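Local coordinates for putative methyl-accepting chemotaxis signal transduction protein (Campylobacter jejuni subsp. jejuni serotype O:2, PDB 4XMR) that binds isoleucine in its tandem PAS sensory region and probably passes the signal across the membrane as a chemotaxis receptor, at residues B[168-171]-B[176-179]. Sequence-based numbering, arbitrary orientation.
Sequences NLVA and NTFL
Val170, near the end of a helix, meets Leu179 and Thr177 on the strand that the chain enters a few residues later, and the three show how one branched side chain can serve two alternate residues of a strand. Its side chain sets off toward the strand, and each methyl takes its own partner. CG2 lies beside the backbone N and anti to the carbonyl carbon, which turns it to Leu179, where it touches CD1 at 3.9 Å. CG1 faces Thr177 instead and sits more loosely there, 4.3 Å from the carbonyl O of Thr177.

Leu179 answers from the strand: with chi1 at -62° and chi2 extended at -177°, its CD1 branch reaches toward the helix, and the two side chains cross obliquely, methyl against methyl. Thr177 is different in kind. The polar atoms near CG1 find their partners elsewhere, OG1 with the hydroxyl of Thr25 and the carbonyl O with the hydroxyl of Thr190, so they can lie against a methyl without being left unsatisfied. Phe178 sends its side chain away from the helix where Leu179 points toward it, in keeping with the usual alternation along a strand; although its CA is the nearest to that of Val170, at 7.3 Å, its ring packs elsewhere.

The contact is therefore light, one close methyl-methyl touch and a looser approach to Thr177. It is plain packing away from the isoleucine pocket, joining helix 163-171, which follows strand 152-162 of the six-stranded sheet, to the five-stranded sheet of the tandem PAS region. Strand 177-180 runs there between edge strand 186-189 and strand 236-243; Val170 also rests on Ala188 of the former, while the long helix 9-48 adjoins both segments, through Thr28 and Phe32 at Leu169 and through Thr25 and Val29 at Leu179.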
ATOM      1  N   ASN B 168       4.278  11.136  -1.533  1.00 13.85           N
ATOM      2  CA  ASN B 168       3.393  10.918  -2.664  1.00 14.03           C
ATOM      3  C   ASN B 168       2.092  10.217  -2.272  1.00 15.16           C
ATOM      4  O   ASN B 168       1.017  10.558  -2.770  1.00 19.13           O
ATOM      5  CB  ASN B 168       4.114  10.155  -3.777  1.00 16.46           C
ATOM      6  CG  ASN B 168       5.164  10.997  -4.473  1.00 17.90           C
ATOM      7  OD1 ASN B 168       5.156  12.220  -4.378  1.00 18.95           O
ATOM      8  ND2 ASN B 168       6.071  10.342  -5.181  1.00 20.48           N
ATOM      9  N   LEU B 169       2.182   9.256  -1.365  1.00 12.55           N
ATOM     10  CA  LEU B 169       0.993   8.586  -0.851  1.00 12.78           C
ATOM     11  C   LEU B 169       0.076   9.560  -0.111  1.00 13.10           C
ATOM     12  O   LEU B 169      -1.139   9.568  -0.311  1.00 14.16           O
ATOM     13  CB  LEU B 169       1.394   7.464   0.090  1.00 12.76           C
ATOM     14  CG  LEU B 169       1.943   6.238  -0.628  1.00 14.94           C
ATOM     15  CD1 LEU B 169       2.642   5.299   0.345  1.00 19.13           C
ATOM     16  CD2 LEU B 169       0.804   5.505  -1.322  1.00 19.27           C
ATOM     17  N   VAL B 170       0.654  10.385   0.754  1.00 12.19           N
ATOM     18  CA  VAL B 170      -0.143  11.349   1.502  1.00 12.66           C
ATOM     19  C   VAL B 170      -0.826  12.341   0.559  1.00 15.64           C
ATOM     20  O   VAL B 170      -2.006  12.672   0.734  1.00 16.60           O
ATOM     21  CB  VAL B 170       0.714  12.093   2.530  1.00 15.22           C
ATOM     22  CG1 VAL B 170      -0.073  13.261   3.159  1.00 18.03           C
ATOM     23  CG2 VAL B 170       1.169  11.128   3.593  1.00 16.29           C
ATOM     24  N   ALA B 171      -0.097  12.805  -0.450  1.00 16.51           N
ATOM     25  CA  ALA B 171      -0.639  13.793  -1.378  1.00 18.79           C
ATOM     26  C   ALA B 171      -1.886  13.313  -2.124  1.00 19.89           C
ATOM     27  O   ALA B 171      -2.711  14.124  -2.554  1.00 25.03           O
ATOM     28  CB  ALA B 171       0.434  14.238  -2.360  1.00 21.18           C
ATOM     29  N   ASN B 176      -7.526  18.091   3.379  1.00 11.73           N
ATOM     30  CA  ASN B 176      -6.340  18.908   3.529  1.00 11.23           C
ATOM     31  C   ASN B 176      -5.504  18.366   4.679  1.00 11.85           C
ATOM     32  O   ASN B 176      -5.456  18.957   5.778  1.00 11.51           O
ATOM     33  CB  ASN B 176      -6.723  20.357   3.776  1.00 12.59           C
ATOM     34  CG  ASN B 176      -5.525  21.264   3.823  1.00 13.73           C
ATOM     35  OD1 ASN B 176      -4.616  21.156   2.990  1.00 14.45           O
ATOM     36  ND2 ASN B 176      -5.505  22.166   4.797  1.00 16.19           N
ATOM     37  N   THR B 177      -4.873  17.219   4.426  1.00 10.52           N
ATOM     38  CA  THR B 177      -4.106  16.530   5.448  1.00 10.02           C
ATOM     39  C   THR B 177      -2.615  16.702   5.212  1.00 10.06           C
ATOM     40  O   THR B 177      -2.161  16.898   4.082  1.00 12.06           O
ATOM     41  CB  THR B 177      -4.453  15.040   5.513  1.00 10.35           C
ATOM     42  OG1 THR B 177      -4.183  14.452   4.236  1.00 11.53           O
ATOM     43  CG2 THR B 177      -5.926  14.827   5.861  1.00 12.20           C
ATOM     44  N   PHE B 178      -1.855  16.644   6.298  1.00 10.49           N
ATOM     45  CA  PHE B 178      -0.414  16.836   6.235  1.00 10.65           C
ATOM     46  C   PHE B 178       0.267  16.186   7.430  1.00 10.54           C
ATOM     47  O   PHE B 178      -0.393  15.818   8.395  1.00 11.73           O
ATOM     48  CB  PHE B 178      -0.036  18.321   6.056  1.00 12.06           C
ATOM     49  CG  PHE B 178      -0.714  19.271   7.022  1.00 11.86           C
ATOM     50  CD1 PHE B 178      -1.998  19.738   6.764  1.00 12.75           C
ATOM     51  CD2 PHE B 178      -0.049  19.751   8.144  1.00 13.72           C
ATOM     52  CE1 PHE B 178      -2.627  20.629   7.631  1.00 12.73           C
ATOM     53  CE2 PHE B 178      -0.673  20.652   9.013  1.00 13.83           C
ATOM     54  CZ  PHE B 178      -1.959  21.084   8.746  1.00 12.42           C
ATOM     55  N   LEU B 179       1.580  16.004   7.325  1.00 11.28           N
ATOM     56  CA  LEU B 179       2.375  15.343   8.349  1.00 11.78           C
ATOM     57  C   LEU B 179       3.529  16.218   8.791  1.00 12.44           C
ATOM     58  O   LEU B 179       4.199  16.820   7.955  1.00 14.22           O
ATOM     59  CB  LEU B 179       2.993  14.049   7.812  1.00 14.79           C
ATOM     60  CG  LEU B 179       2.124  12.904   7.333  1.00 15.75           C
ATOM     61  CD1 LEU B 179       3.042  11.746   6.927  1.00 14.85           C
ATOM     62  CD2 LEU B 179       1.144  12.475   8.413  1.00 16.06           C
TER